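PDB 6LBK: Poly(A) RNA polymerase GLD2 from Rattus norvegicus, which probably extends the 3' ends of selected cytoplasmic mRNAs and certain microRNAs with AMP units taken from ATP, as a cytoplasmic poly(A) RNA polymerase. Local coordinates for residues A[341-344]-A[345-348]. The protein carries 1 engineered substitution. Residues are numbered along the deposited sequence; the frame is centred on the assembly and turned at random.
Sequences VHEK and QKFD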
loop_
_atom_site.group_PDB
_atom_site.type_symbol
_atom_site.label_atom_id
_atom_site.label_comp_id
_atom_site.label_asym_id
_atom_site.label_seq_id
_atom_site.Cartn_x
_atom_site.Cartn_y
_atom_site.Cartn_z
ATOM N N VAL A 341 11.826 -3.642 9.054
ATOM C CA VAL A 341 11.756 -4.646 10.112
ATOM C C VAL A 341 13.176 -5.151 10.342
ATOM O O VAL A 341 13.647 -6.069 9.669
ATOM C CB VAL A 341 10.801 -5.775 9.760
ATOM C CG1 VAL A 341 10.747 -6.762 10.916
ATOM C CG2 VAL A 341 9.432 -5.225 9.413
ATOM N N HIS A 342 13.869 -4.550 11.315
ATOM C CA HIS A 342 15.254 -4.907 11.582
ATOM C C HIS A 342 15.559 -5.296 13.030
ATOM O O HIS A 342 16.698 -5.680 13.319
ATOM C CB HIS A 342 16.195 -3.780 11.122
ATOM C CG HIS A 342 16.046 -2.494 11.876
ATOM N ND1 HIS A 342 16.126 -2.411 13.250
ATOM C CD2 HIS A 342 15.853 -1.230 11.433
ATOM C CE1 HIS A 342 15.974 -1.152 13.620
ATOM N NE2 HIS A 342 15.812 -0.415 12.537
ATOM N N GLU A 343 14.589 -5.217 13.941
ATOM C CA GLU A 343 14.774 -5.609 15.336
ATOM C C GLU A 343 14.109 -6.966 15.568
ATOM O O GLU A 343 12.976 -7.179 15.127
ATOM C CB GLU A 343 14.188 -4.544 16.275
ATOM C CG GLU A 343 14.710 -3.123 15.999
ATOM C CD GLU A 343 14.025 -2.015 16.811
ATOM O OE1 GLU A 343 13.089 -1.371 16.276
ATOM O OE2 GLU A 343 14.433 -1.772 17.969
ATOM N N LYS A 344 14.827 -7.890 16.235
ATOM C CA LYS A 344 14.282 -9.226 16.496
ATOM C C LYS A 344 12.932 -9.140 17.192
ATOM O O LYS A 344 11.943 -9.698 16.715
ATOM C CB LYS A 344 15.249 -10.048 17.342
ATOM C CG LYS A 344 16.599 -10.297 16.705
ATOM C CD LYS A 344 17.613 -10.967 17.679
ATOM C CE LYS A 344 19.045 -10.926 17.129
ATOM N NZ LYS A 344 20.035 -11.659 17.970
ATOM N N GLN A 345 12.871 -8.389 18.292
ATOM C CA GLN A 345 11.624 -8.187 19.024
ATOM C C GLN A 345 10.458 -7.835 18.098
ATOM O O GLN A 345 9.377 -8.424 18.204
ATOM C CB GLN A 345 11.850 -7.108 20.088
ATOM C CG GLN A 345 10.735 -6.924 21.090
ATOM C CD GLN A 345 9.611 -6.063 20.536
ATOM O OE1 GLN A 345 9.859 -5.106 19.792
ATOM N NE2 GLN A 345 8.373 -6.404 20.878
ATOM N N LYS A 346 10.661 -6.894 17.166
ATOM C CA LYS A 346 9.579 -6.509 16.253
ATOM C C LYS A 346 9.231 -7.637 15.280
ATOM O O LYS A 346 8.048 -7.899 15.017
ATOM C CB LYS A 346 9.964 -5.239 15.483
ATOM C CG LYS A 346 10.197 -4.014 16.363
ATOM C CD LYS A 346 8.908 -3.529 17.005
ATOM C CE LYS A 346 9.150 -2.316 17.892
ATOM N NZ LYS A 346 9.683 -1.150 17.133
ATOM N N PHE A 347 10.251 -8.290 14.711
ATOM C CA PHE A 347 10.041 -9.449 13.843
ATOM C C PHE A 347 9.192 -10.509 14.539
ATOM O O PHE A 347 8.228 -11.042 13.961
ATOM C CB PHE A 347 11.411 -10.007 13.427
ATOM C CG PHE A 347 11.349 -11.219 12.529
ATOM C CD1 PHE A 347 10.357 -11.347 11.564
ATOM C CD2 PHE A 347 12.335 -12.193 12.606
ATOM C CE1 PHE A 347 10.324 -12.452 10.735
ATOM C CE2 PHE A 347 12.317 -13.288 11.771
ATOM C CZ PHE A 347 11.324 -13.428 10.845
ATOM N N ASP A 348 9.527 -10.802 15.800
ATOM C CA ASP A 348 8.739 -11.739 16.587
ATOM C C ASP A 348 7.333 -11.216 16.801
ATOM O O ASP A 348 6.375 -11.984 16.778
ATOM C CB ASP A 348 9.406 -12.000 17.937
ATOM C CG ASP A 348 10.734 -12.724 17.796
ATOM O OD1 ASP A 348 10.963 -13.300 16.709
ATOM O OD2 ASP A 348 11.541 -12.739 18.758
#
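Glu343 and Phe347 open the helix 344-363 with its first i to i+4 bond: Phe347 N donates to Glu343 O at 3.0 Å with an N-H...O angle of 174°. Asp348 N reaches Lys344 O at 2.8 Å and is nearly as straight, so two successive carbonyls are gripped as the chain passes from an irregular loop into helical turns. The Glu343 side chain, extended beyond CG, runs alongside that of Lys346, both pointing the same way. Their aliphatic parts meet at Glu343 CB and Lys346 CG, 4.0 Å apart. Lys346, its chain bent at chi2 (-68°) and again near its end, has its main polar tie in a hydrogen bond from NZ to the carbonyl of Arg221; Glu343 OE1, in a salt bridge 3.5 Å from Lys346 NZ, is a looser second partner. Glu343 is thus the N-cap residue whose backbone carbonyl starts the i to i+4 bonding of the last helix of this polymerase portion of a longer protein, after the loop that follows strand 328-329 and away from the probable catalytic metal site. On the buried side, Val341 CG1 packs 4.2 Å from Phe347 CB. The Phe347 ring, its CG anti to the backbone N (chi1 180°), leads away from this loop to stack on Tyr325 and meet Trp300 edge-to-face. The Asp348 carboxylate sits beside the Lys344 carbonyl without bonding to it, and OD1 makes a weak, long ion pair with Lys351. Replacing Asp348 by an alanine is likely to leave the ammonium of Lys351 without this distant counter-charge.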